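Local coordinates for protein 3-oxosteroid 1-dehydrogenase (Sterolibacterium denitrificans, PDB 7P18) that probably catalyses the FAD-dependent 1,2-dehydrogenation of 3-oxosteroids to 3-oxo-Delta(1)-steroids, passing the electrons on to an acceptor, at residues 7-13 / 261-267; 340-346 / 391-397; 415-421 / 484-490. All blocks are in the same frame, centred on the assembly; numbering follows the deposited sequence.

The three contacts show how one FAD-binding chain uses parallel strand pairing, loop packing and antiparallel strand pairing in different regions. They follow one another along the sequence. Interaction 1 joins strands 10-13 and 265-268 in the five-stranded parallel sheet at the FAD end, and also strand 7-8 to strand 256-262 in a second sheet. Interactions 2 and 3 lie on the opposite side of the chain's centre, their centres about 49 and 53 Å from that of interaction 1. They are neighbours, centres about 13 Å apart, and touch where M397 packs on M489 and R392 on Y487. Strand 486-502 thus meets both helix 389-394 with the loop after it and strand 418-420.

Interaction 1. Residues 7-13 / 261-267; sequences TYDVIVV and TARRGVV
Y8 gives its amide N-H to T261 O in a nearly straight bond, and Y8 O in turn takes the N-H of R263; such backbone bonds form the framework of this parallel pairing. Farther along, I11 bonds to G265 O through its N and to V267 N through its O, while V13 N reaches V267 O at 2.8 Å. Between these two runs the register slips by one residue, a beta bulge. Here D9 O accepts two amides, R264 N at 2.8 Å and G265 N at 3.1 Å, as both chains turn a corner from one sheet into the next.

The charged pairing sits at this corner. R263 extends its chain so that NH1 meets D9 OD1 at 2.9 Å. The oxygen lies close to the guanidinium plane, yet the nitrogen comes from above the carboxylate plane, the two planes being 62° apart. Over one guanidinium face lies the methyl CG2 of T7, 3.6 Å from R263 NE; that methyl is anti to the backbone N of T7, which carries it across to the arginine. R264 sends its NH2 instead to I557 O of helix 543-559.

Apolar contacts are spread along the strands. I11 CD1 lies 3.9 Å from A262 CB, and V10 CG1 meets V267 CG2 at 4.2 Å. Helix 543-559 covers V10 and V267 through I557, whereas I249 packs against I11, V13 and V266.

V13 touches FAD, and V12 touches residues of a GxGxxA pattern, consistent with the Rossmann-type dinucleotide-binding fold. The chemistry therefore changes along the contact: a salt bridge and a doubly used carbonyl tie the bend, while backbone bonds among I11, V13, V267 and G265, flanked by branched apolar side chains, hold the strand leading to the cofactor.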
loop_
_atom_site.group_PDB
_atom_site.type_symbol
_atom_site.label_atom_id
_atom_site.label_comp_id
_atom_site.label_asym_id
_atom_site.label_seq_id
_atom_site.Cartn_x
_atom_site.Cartn_y
_atom_site.Cartn_z
ATOM N N THR A 7 27.851 10.609 15.622
ATOM C CA THR A 7 26.842 11.133 16.573
ATOM C C THR A 7 25.934 12.125 15.864
ATOM O O THR A 7 26.451 13.070 15.219
ATOM C CB THR A 7 27.493 11.775 17.800
ATOM O OG1 THR A 7 28.407 10.818 18.324
ATOM C CG2 THR A 7 26.484 12.121 18.867
ATOM N N TYR A 8 24.625 11.897 15.990
ATOM C CA TYR A 8 23.566 12.797 15.477
ATOM C C TYR A 8 22.538 12.994 16.590
ATOM O O TYR A 8 22.484 12.179 17.525
ATOM C CB TYR A 8 22.957 12.193 14.204
ATOM C CG TYR A 8 23.948 11.897 13.104
ATOM C CD1 TYR A 8 24.701 10.734 13.101
ATOM C CD2 TYR A 8 24.139 12.790 12.063
ATOM C CE1 TYR A 8 25.616 10.468 12.094
ATOM C CE2 TYR A 8 25.036 12.532 11.043
ATOM C CZ TYR A 8 25.784 11.369 11.064
ATOM O OH TYR A 8 26.661 11.118 10.054
ATOM N N ASP A 9 21.710 14.028 16.471
ATOM C CA ASP A 9 20.532 14.189 17.369
ATOM C C ASP A 9 19.580 13.015 17.117
ATOM O O ASP A 9 19.180 12.320 18.090
ATOM C CB ASP A 9 19.886 15.557 17.148
ATOM C CG ASP A 9 20.783 16.703 17.601
ATOM O OD1 ASP A 9 21.600 16.440 18.491
ATOM O OD2 ASP A 9 20.640 17.806 17.059
ATOM N N VAL A 10 19.305 12.755 15.842
ATOM C CA VAL A 10 18.260 11.772 15.427
ATOM C C VAL A 10 18.859 10.802 14.390
ATOM O O VAL A 10 19.407 11.272 13.376
ATOM C CB VAL A 10 17.030 12.518 14.877
ATOM C CG1 VAL A 10 15.989 11.548 14.359
ATOM C CG2 VAL A 10 16.416 13.437 15.931
ATOM N N ILE A 11 18.733 9.502 14.640
ATOM C CA ILE A 11 18.999 8.497 13.591
ATOM C C ILE A 11 17.673 7.837 13.195
ATOM O O ILE A 11 16.989 7.285 14.061
ATOM C CB ILE A 11 20.060 7.484 14.037
ATOM C CG1 ILE A 11 21.319 8.183 14.545
ATOM C CG2 ILE A 11 20.361 6.561 12.867
ATOM C CD1 ILE A 11 22.271 7.258 15.228
ATOM N N VAL A 12 17.357 7.887 11.901
ATOM C CA VAL A 12 16.125 7.284 11.311
ATOM C C VAL A 12 16.528 5.991 10.615
ATOM O O VAL A 12 17.385 6.052 9.719
ATOM C CB VAL A 12 15.461 8.258 10.338
ATOM C CG1 VAL A 12 14.248 7.654 9.680
ATOM C CG2 VAL A 12 15.101 9.583 11.031
ATOM N N VAL A 13 15.950 4.883 11.028
ATOM C CA VAL A 13 16.177 3.550 10.398
ATOM C C VAL A 13 15.096 3.277 9.359
ATOM O O VAL A 13 13.909 3.151 9.726
ATOM C CB VAL A 13 16.241 2.462 11.464
ATOM C CG1 VAL A 13 16.522 1.102 10.836
ATOM C CG2 VAL A 13 17.265 2.822 12.527
ATOM N N THR A 261 25.656 7.014 17.544
ATOM C CA THR A 261 25.011 7.606 18.738
ATOM C C THR A 261 23.892 8.537 18.290
ATOM O O THR A 261 24.139 9.361 17.390
ATOM C CB THR A 261 26.043 8.331 19.621
ATOM O OG1 THR A 261 26.947 7.326 20.087
ATOM C CG2 THR A 261 25.426 9.024 20.811
ATOM N N ALA A 262 22.732 8.414 18.940
ATOM C CA ALA A 262 21.588 9.338 18.775
ATOM C C ALA A 262 21.400 10.079 20.096
ATOM O O ALA A 262 20.988 9.435 21.051
ATOM C CB ALA A 262 20.328 8.574 18.398
ATOM N N ARG A 263 21.730 11.362 20.133
ATOM C CA ARG A 263 21.611 12.182 21.370
ATOM C C ARG A 263 20.142 12.272 21.810
ATOM O O ARG A 263 19.897 12.265 23.021
ATOM C CB ARG A 263 22.119 13.601 21.145
ATOM C CG ARG A 263 23.565 13.674 20.684
ATOM C CD ARG A 263 24.117 15.062 20.894
ATOM N NE ARG A 263 25.391 15.261 20.213
ATOM C CZ ARG A 263 25.538 15.711 18.974
ATOM N NH1 ARG A 263 24.493 15.975 18.206
ATOM N NH2 ARG A 263 26.756 15.861 18.487
ATOM N N ARG A 264 19.207 12.382 20.857
ATOM C CA ARG A 264 17.793 12.766 21.133
ATOM C C ARG A 264 16.840 11.607 20.822
ATOM O O ARG A 264 15.902 11.398 21.608
ATOM C CB ARG A 264 17.465 14.050 20.379
ATOM C CG ARG A 264 18.386 15.207 20.747
ATOM C CD ARG A 264 18.018 15.752 22.107
ATOM N NE ARG A 264 16.792 16.523 21.984
ATOM C CZ ARG A 264 16.719 17.757 21.484
ATOM N NH1 ARG A 264 17.812 18.382 21.060
ATOM N NH2 ARG A 264 15.540 18.365 21.405
ATOM N N GLY A 265 17.051 10.861 19.733
ATOM C CA GLY A 265 16.121 9.757 19.453
ATOM C C GLY A 265 16.484 8.927 18.246
ATOM O O GLY A 265 17.159 9.420 17.341
ATOM N N VAL A 266 16.014 7.689 18.286
ATOM C CA VAL A 266 16.069 6.713 17.170
ATOM C C VAL A 266 14.636 6.507 16.708
ATOM O O VAL A 266 13.814 6.112 17.553
ATOM C CB VAL A 266 16.690 5.385 17.626
ATOM C CG1 VAL A 266 16.533 4.286 16.583
ATOM C CG2 VAL A 266 18.154 5.584 18.027
ATOM N N VAL A 267 14.396 6.716 15.419
ATOM C CA VAL A 267 13.063 6.481 14.807
ATOM C C VAL A 267 13.148 5.203 13.973
ATOM O O VAL A 267 13.898 5.208 12.970
ATOM C CB VAL A 267 12.616 7.671 13.958
ATOM C CG1 VAL A 267 11.233 7.431 13.357
ATOM C CG2 VAL A 267 12.659 8.954 14.768
#

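Interaction 2. Residues 340-346 / 391-397; sequences ERNLPGC and FRYNYPM
L343 lays CD1 against Y395 CB at 3.8 Å and sets CD2 over one face of the tyrosine ring, toward its rim. The P344 side chain crosses that of Y395 at about a right angle, its CG 3.4 Å from Y395 OH. Beside them, C346 CB approaches F391 CE2 at 3.6 Å. M397, bent at both chi2 and chi3, curls SD and CE against E340 CB.

A sulfur-aromatic contact adds to this: C346 SG stands 4.9 Å from the F391 ring centroid, approaching obliquely. Its chi1 of 69° places the sulfur between backbone N and carbonyl carbon.

Among the polar groups, carbonyls line the F391 edge, with P344 O 3.1 Å from F391 CD2. E340 OE2 bonds to the G398 amide, and Y395 OH to D469. Losing this tyrosine ring to an alanine here would probably open a gap beside L343 and P344 and leave D469 without its hydroxyl partner.

The interface thus joins the type II turn 343-346 to the end of helix 389-394 mainly by van der Waals contact, with carbonyl oxygens facing the weakly positive ring edge. The polar tips of E340 and Y395 are satisfied by residues beyond it, but P396 O, against E340 CB and CG, is buried without a partner.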
loop_
_atom_site.group_PDB
_atom_site.type_symbol
_atom_site.label_atom_id
_atom_site.label_comp_id
_atom_site.label_asym_id
_atom_site.label_seq_id
_atom_site.Cartn_x
_atom_site.Cartn_y
_atom_site.Cartn_z
ATOM N N GLU A 340 -9.188 -3.755 -10.188
ATOM C CA GLU A 340 -9.746 -4.415 -11.407
ATOM C C GLU A 340 -10.849 -5.406 -11.024
ATOM O O GLU A 340 -11.715 -5.705 -11.880
ATOM C CB GLU A 340 -8.654 -5.139 -12.196
ATOM C CG GLU A 340 -7.478 -4.266 -12.548
ATOM C CD GLU A 340 -6.299 -4.431 -11.600
ATOM O OE1 GLU A 340 -6.498 -4.276 -10.354
ATOM O OE2 GLU A 340 -5.179 -4.654 -12.098
ATOM N N ARG A 341 -10.865 -5.905 -9.782
ATOM C CA ARG A 341 -11.913 -6.850 -9.327
ATOM C C ARG A 341 -13.312 -6.187 -9.354
ATOM O O ARG A 341 -14.318 -6.919 -9.423
ATOM C CB ARG A 341 -11.647 -7.386 -7.916
ATOM C CG ARG A 341 -10.354 -8.189 -7.785
ATOM C CD ARG A 341 -10.021 -8.478 -6.324
ATOM N NE ARG A 341 -9.408 -7.316 -5.692
ATOM C CZ ARG A 341 -10.015 -6.496 -4.825
ATOM N NH1 ARG A 341 -11.255 -6.710 -4.437
ATOM N NH2 ARG A 341 -9.339 -5.497 -4.296
ATOM N N ASN A 342 -13.382 -4.873 -9.273
ATOM C CA ASN A 342 -14.678 -4.134 -9.225
ATOM C C ASN A 342 -15.329 -4.134 -10.611
ATOM O O ASN A 342 -16.554 -3.824 -10.707
ATOM C CB ASN A 342 -14.517 -2.692 -8.768
ATOM C CG ASN A 342 -14.058 -2.567 -7.330
ATOM O OD1 ASN A 342 -13.201 -3.331 -6.901
ATOM N ND2 ASN A 342 -14.535 -1.536 -6.643
ATOM N N LEU A 343 -14.562 -4.451 -11.647
ATOM C CA LEU A 343 -15.046 -4.422 -13.062
ATOM C C LEU A 343 -16.074 -5.513 -13.302
ATOM O O LEU A 343 -16.104 -6.564 -12.648
ATOM C CB LEU A 343 -13.861 -4.488 -14.019
ATOM C CG LEU A 343 -12.991 -3.230 -14.017
ATOM C CD1 LEU A 343 -11.687 -3.488 -14.753
ATOM C CD2 LEU A 343 -13.719 -2.064 -14.652
ATOM N N PRO A 344 -17.035 -5.262 -14.224
ATOM C CA PRO A 344 -18.159 -6.168 -14.414
ATOM C C PRO A 344 -17.817 -7.405 -15.260
ATOM O O PRO A 344 -17.172 -7.253 -16.260
ATOM C CB PRO A 344 -19.185 -5.239 -15.108
ATOM C CG PRO A 344 -18.366 -4.350 -15.913
ATOM C CD PRO A 344 -17.158 -4.044 -15.032
ATOM N N GLY A 345 -18.242 -8.583 -14.794
ATOM C CA GLY A 345 -18.079 -9.856 -15.521
ATOM C C GLY A 345 -17.042 -10.792 -14.899
ATOM O O GLY A 345 -16.758 -11.809 -15.527
ATOM N N CYS A 346 -16.473 -10.465 -13.740
ATOM C CA CYS A 346 -15.488 -11.384 -13.092
ATOM C C CYS A 346 -16.050 -11.879 -11.769
ATOM O O CYS A 346 -16.741 -11.102 -11.074
ATOM C CB CYS A 346 -14.139 -10.731 -12.927
ATOM S SG CYS A 346 -14.083 -9.382 -11.713
ATOM N N PHE A 391 -14.751 -9.663 -21.158
ATOM C CA PHE A 391 -13.963 -9.050 -20.041
ATOM C C PHE A 391 -12.509 -8.923 -20.494
ATOM O O PHE A 391 -11.839 -7.847 -20.434
ATOM C CB PHE A 391 -14.142 -9.899 -18.785
ATOM C CG PHE A 391 -13.575 -9.256 -17.546
ATOM C CD1 PHE A 391 -12.203 -9.152 -17.366
ATOM C CD2 PHE A 391 -14.413 -8.725 -16.589
ATOM C CE1 PHE A 391 -11.677 -8.533 -16.237
ATOM C CE2 PHE A 391 -13.880 -8.128 -15.448
ATOM C CZ PHE A 391 -12.514 -8.015 -15.287
ATOM N N ARG A 392 -11.970 -10.044 -20.971
ATOM C CA ARG A 392 -10.566 -10.158 -21.423
ATOM C C ARG A 392 -10.242 -9.062 -22.422
ATOM O O ARG A 392 -9.177 -8.431 -22.288
ATOM C CB ARG A 392 -10.289 -11.514 -22.068
ATOM C CG ARG A 392 -8.841 -11.696 -22.498
ATOM C CD ARG A 392 -7.866 -11.935 -21.338
ATOM N NE ARG A 392 -6.517 -11.927 -21.886
ATOM C CZ ARG A 392 -5.762 -10.840 -22.069
ATOM N NH1 ARG A 392 -6.118 -9.644 -21.628
ATOM N NH2 ARG A 392 -4.612 -10.965 -22.687
ATOM N N TYR A 393 -11.114 -8.885 -23.414
ATOM C CA TYR A 393 -10.909 -7.883 -24.499
ATOM C C TYR A 393 -10.926 -6.464 -23.915
ATOM O O TYR A 393 -10.116 -5.619 -24.357
ATOM C CB TYR A 393 -11.988 -8.024 -25.576
ATOM C CG TYR A 393 -11.839 -7.074 -26.744
ATOM C CD1 TYR A 393 -10.941 -7.320 -27.772
ATOM C CD2 TYR A 393 -12.603 -5.924 -26.814
ATOM C CE1 TYR A 393 -10.824 -6.452 -28.848
ATOM C CE2 TYR A 393 -12.484 -5.038 -27.870
ATOM C CZ TYR A 393 -11.599 -5.309 -28.898
ATOM O OH TYR A 393 -11.464 -4.436 -29.938
ATOM N N ASN A 394 -11.848 -6.201 -22.988
ATOM C CA ASN A 394 -12.156 -4.820 -22.502
ATOM C C ASN A 394 -11.230 -4.333 -21.379
ATOM O O ASN A 394 -10.995 -3.103 -21.318
ATOM C CB ASN A 394 -13.622 -4.697 -22.128
ATOM C CG ASN A 394 -14.444 -4.628 -23.411
ATOM O OD1 ASN A 394 -15.083 -5.585 -23.804
ATOM N ND2 ASN A 394 -14.162 -3.633 -24.203
ATOM N N TYR A 395 -10.725 -5.211 -20.513
ATOM C CA TYR A 395 -10.272 -4.785 -19.156
ATOM C C TYR A 395 -8.896 -5.322 -18.823
ATOM O O TYR A 395 -8.533 -6.396 -19.273
ATOM C CB TYR A 395 -11.265 -5.268 -18.106
ATOM C CG TYR A 395 -12.669 -4.755 -18.274
ATOM C CD1 TYR A 395 -12.915 -3.405 -18.483
ATOM C CD2 TYR A 395 -13.748 -5.598 -18.176
ATOM C CE1 TYR A 395 -14.212 -2.919 -18.591
ATOM C CE2 TYR A 395 -15.047 -5.132 -18.314
ATOM C CZ TYR A 395 -15.276 -3.785 -18.519
ATOM O OH TYR A 395 -16.557 -3.326 -18.622
ATOM N N PRO A 396 -8.121 -4.589 -17.995
ATOM C CA PRO A 396 -6.856 -5.092 -17.466
ATOM C C PRO A 396 -7.184 -6.026 -16.300
ATOM O O PRO A 396 -8.290 -5.983 -15.781
ATOM C CB PRO A 396 -6.128 -3.826 -17.018
ATOM C CG PRO A 396 -7.214 -2.906 -16.592
ATOM C CD PRO A 396 -8.441 -3.268 -17.437
ATOM N N MET A 397 -6.215 -6.859 -15.918
ATOM C CA MET A 397 -6.292 -7.660 -14.670
ATOM C C MET A 397 -4.859 -7.961 -14.212
ATOM O O MET A 397 -4.227 -8.891 -14.736
ATOM C CB MET A 397 -7.097 -8.938 -14.869
ATOM C CG MET A 397 -7.398 -9.671 -13.546
ATOM S SD MET A 397 -8.273 -8.694 -12.305
ATOM C CE MET A 397 -9.867 -8.438 -13.092
#

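Interaction 3. Residues 415-421 / 484-490; sequences KVYWRDD and PPYYAMR
W418 and R490 meet with their flat groups almost perpendicular, 87° apart: the indole edge brings CH2 over one face of the guanidinium, 3.8 Å from R490 CZ. The bend in the R490 chain presents that face to the indole edge. A water lies between R490 NH2 and K415 O and may bridge them, and another links R490 N with V416 O.

On the sheet face that carries R419 and Y487, the two side chains lie alongside each other. R419 CG forms a CH-pi contact over the tyrosine face, 4.2 Å from the Y487 ring centroid, and the bend at chi3 (66°) lets NH1 reach D408, which also receives Y487 OH. Y417 holds CG between its backbone N and carbonyl carbon (chi1 68°), bringing CD2 to the Y487 ring edge, 3.7 Å from Y487 CD2.

Between this face and the other, which carries W418, A488, D420 and Y486, the strands run antiparallel; W418-A488 and D420-Y486 are hydrogen-bonded pairs, with A488 N 2.9 Å from W418 O.

Strand 418-420 flanks strand 486-502, which pairs with strand 383-387 as well. W384 of that strand meets W418 edge-to-face, while helix 423-430 covers D420, Y486 and A488.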
loop_
_atom_site.group_PDB
_atom_site.type_symbol
_atom_site.label_atom_id
_atom_site.label_comp_id
_atom_site.label_asym_id
_atom_site.label_seq_id
_atom_site.Cartn_x
_atom_site.Cartn_y
_atom_site.Cartn_z
ATOM N N LYS A 415 0.552 -20.102 -16.314
ATOM C CA LYS A 415 1.413 -19.420 -15.296
ATOM C C LYS A 415 0.711 -18.160 -14.743
ATOM O O LYS A 415 0.578 -18.051 -13.499
ATOM C CB LYS A 415 2.753 -19.041 -15.920
ATOM C CG LYS A 415 3.460 -20.150 -16.693
ATOM C CD LYS A 415 3.913 -21.296 -15.849
ATOM C CE LYS A 415 4.694 -22.322 -16.655
ATOM N NZ LYS A 415 5.114 -23.424 -15.769
ATOM N N VAL A 416 0.259 -17.272 -15.632
ATOM C CA VAL A 416 -0.472 -16.010 -15.258
ATOM C C VAL A 416 -1.975 -16.200 -15.500
ATOM O O VAL A 416 -2.806 -15.664 -14.749
ATOM C CB VAL A 416 0.101 -14.827 -16.039
ATOM C CG1 VAL A 416 -0.765 -13.585 -15.868
ATOM C CG2 VAL A 416 1.540 -14.549 -15.681
ATOM N N TYR A 417 -2.371 -17.003 -16.487
ATOM C CA TYR A 417 -3.805 -17.248 -16.754
ATOM C C TYR A 417 -3.977 -18.649 -17.328
ATOM O O TYR A 417 -3.042 -19.159 -17.972
ATOM C CB TYR A 417 -4.369 -16.172 -17.703
ATOM C CG TYR A 417 -3.789 -16.277 -19.088
ATOM C CD1 TYR A 417 -2.571 -15.711 -19.402
ATOM C CD2 TYR A 417 -4.407 -17.061 -20.050
ATOM C CE1 TYR A 417 -1.971 -15.906 -20.634
ATOM C CE2 TYR A 417 -3.834 -17.239 -21.298
ATOM C CZ TYR A 417 -2.603 -16.684 -21.591
ATOM O OH TYR A 417 -2.020 -16.879 -22.831
ATOM N N TRP A 418 -5.147 -19.232 -17.071
ATOM C CA TRP A 418 -5.620 -20.480 -17.717
ATOM C C TRP A 418 -6.771 -20.109 -18.661
ATOM O O TRP A 418 -7.535 -19.172 -18.328
ATOM C CB TRP A 418 -6.023 -21.499 -16.661
ATOM C CG TRP A 418 -4.888 -22.006 -15.825
ATOM C CD1 TRP A 418 -4.316 -23.252 -15.885
ATOM C CD2 TRP A 418 -4.226 -21.320 -14.743
ATOM N NE1 TRP A 418 -3.329 -23.371 -14.946
ATOM C CE2 TRP A 418 -3.222 -22.196 -14.251
ATOM C CE3 TRP A 418 -4.307 -20.035 -14.189
ATOM C CZ2 TRP A 418 -2.379 -21.843 -13.200
ATOM C CZ3 TRP A 418 -3.486 -19.695 -13.139
ATOM C CH2 TRP A 418 -2.517 -20.583 -12.666
ATOM N N ARG A 419 -6.870 -20.791 -19.803
ATOM C CA ARG A 419 -7.824 -20.445 -20.890
ATOM C C ARG A 419 -8.491 -21.739 -21.355
ATOM O O ARG A 419 -7.823 -22.791 -21.363
ATOM C CB ARG A 419 -7.084 -19.662 -21.979
ATOM C CG ARG A 419 -7.974 -19.216 -23.130
ATOM C CD ARG A 419 -7.213 -18.550 -24.261
ATOM N NE ARG A 419 -6.341 -19.558 -24.858
ATOM C CZ ARG A 419 -5.049 -19.437 -25.104
ATOM N NH1 ARG A 419 -4.406 -18.306 -24.873
ATOM N NH2 ARG A 419 -4.383 -20.472 -25.583
ATOM N N ASP A 420 -9.798 -21.681 -21.604
ATOM C CA ASP A 420 -10.575 -22.847 -22.076
ATOM C C ASP A 420 -11.808 -22.373 -22.851
ATOM O O ASP A 420 -12.376 -21.306 -22.524
ATOM C CB ASP A 420 -10.982 -23.764 -20.933
ATOM C CG ASP A 420 -11.184 -25.194 -21.409
ATOM O OD1 ASP A 420 -12.188 -25.431 -22.132
ATOM O OD2 ASP A 420 -10.350 -26.054 -21.044
ATOM N N ASP A 421 -12.214 -23.169 -23.838
ATOM C CA ASP A 421 -13.409 -22.880 -24.663
ATOM C C ASP A 421 -14.675 -23.048 -23.842
ATOM O O ASP A 421 -15.689 -22.405 -24.195
ATOM C CB ASP A 421 -13.438 -23.795 -25.884
ATOM C CG ASP A 421 -12.471 -23.381 -26.962
ATOM O OD1 ASP A 421 -12.049 -22.212 -26.997
ATOM O OD2 ASP A 421 -12.153 -24.255 -27.791
ATOM N N PRO A 484 -17.051 -17.228 -24.954
ATOM C CA PRO A 484 -15.754 -17.903 -24.939
ATOM C C PRO A 484 -14.674 -17.077 -25.608
ATOM O O PRO A 484 -14.963 -16.192 -26.421
ATOM C CB PRO A 484 -15.978 -19.209 -25.723
ATOM C CG PRO A 484 -17.472 -19.387 -25.820
ATOM C CD PRO A 484 -18.085 -18.013 -25.653
ATOM N N PRO A 485 -13.370 -17.314 -25.331
ATOM C CA PRO A 485 -12.925 -18.279 -24.336
ATOM C C PRO A 485 -13.048 -17.743 -22.895
ATOM O O PRO A 485 -13.199 -16.527 -22.717
ATOM C CB PRO A 485 -11.472 -18.526 -24.707
ATOM C CG PRO A 485 -11.020 -17.304 -25.421
ATOM C CD PRO A 485 -12.255 -16.665 -26.015
ATOM N N TYR A 486 -13.005 -18.663 -21.929
ATOM C CA TYR A 486 -13.085 -18.403 -20.471
ATOM C C TYR A 486 -11.670 -18.426 -19.890
ATOM O O TYR A 486 -10.797 -19.224 -20.336
ATOM C CB TYR A 486 -13.990 -19.413 -19.796
ATOM C CG TYR A 486 -15.384 -19.345 -20.354
ATOM C CD1 TYR A 486 -16.245 -18.321 -20.007
ATOM C CD2 TYR A 486 -15.821 -20.277 -21.291
ATOM C CE1 TYR A 486 -17.541 -18.272 -20.515
ATOM C CE2 TYR A 486 -17.107 -20.243 -21.798
ATOM C CZ TYR A 486 -17.966 -19.224 -21.426
ATOM O OH TYR A 486 -19.227 -19.142 -21.958
ATOM N N TYR A 487 -11.451 -17.549 -18.904
ATOM C CA TYR A 487 -10.118 -17.333 -18.298
ATOM C C TYR A 487 -10.219 -17.531 -16.794
ATOM O O TYR A 487 -11.260 -17.216 -16.189
ATOM C CB TYR A 487 -9.577 -15.938 -18.594
ATOM C CG TYR A 487 -9.215 -15.726 -20.030
ATOM C CD1 TYR A 487 -10.178 -15.392 -20.977
ATOM C CD2 TYR A 487 -7.914 -15.878 -20.450
ATOM C CE1 TYR A 487 -9.819 -15.192 -22.299
ATOM C CE2 TYR A 487 -7.541 -15.669 -21.767
ATOM C CZ TYR A 487 -8.511 -15.332 -22.695
ATOM O OH TYR A 487 -8.167 -15.135 -23.994
ATOM N N ALA A 488 -9.149 -18.071 -16.213
ATOM C CA ALA A 488 -8.984 -18.146 -14.750
ATOM C C ALA A 488 -7.644 -17.526 -14.411
ATOM O O ALA A 488 -6.687 -17.685 -15.166
ATOM C CB ALA A 488 -9.082 -19.546 -14.204
ATOM N N MET A 489 -7.608 -16.883 -13.249
ATOM C CA MET A 489 -6.356 -16.397 -12.643
ATOM C C MET A 489 -6.357 -16.843 -11.170
ATOM O O MET A 489 -7.434 -17.001 -10.552
ATOM C CB MET A 489 -6.216 -14.885 -12.796
ATOM C CG MET A 489 -6.072 -14.499 -14.264
ATOM S SD MET A 489 -6.025 -12.712 -14.525
ATOM C CE MET A 489 -4.355 -12.315 -14.003
ATOM N N ARG A 490 -5.179 -17.210 -10.709
ATOM C CA ARG A 490 -4.953 -17.703 -9.338
ATOM C C ARG A 490 -4.723 -16.497 -8.425
ATOM O O ARG A 490 -3.701 -15.816 -8.578
ATOM C CB ARG A 490 -3.750 -18.648 -9.314
ATOM C CG ARG A 490 -3.423 -19.163 -7.914
ATOM C CD ARG A 490 -2.083 -19.904 -7.856
ATOM N NE ARG A 490 -1.078 -19.291 -8.702
ATOM C CZ ARG A 490 -0.310 -19.928 -9.593
ATOM N NH1 ARG A 490 -0.256 -21.252 -9.615
ATOM N NH2 ARG A 490 0.455 -19.213 -10.405
HETATM O O HOH W 1 -0.185 -16.384 -11.640
HETATM O O HOH W 2 -2.928 -16.069 -12.060
#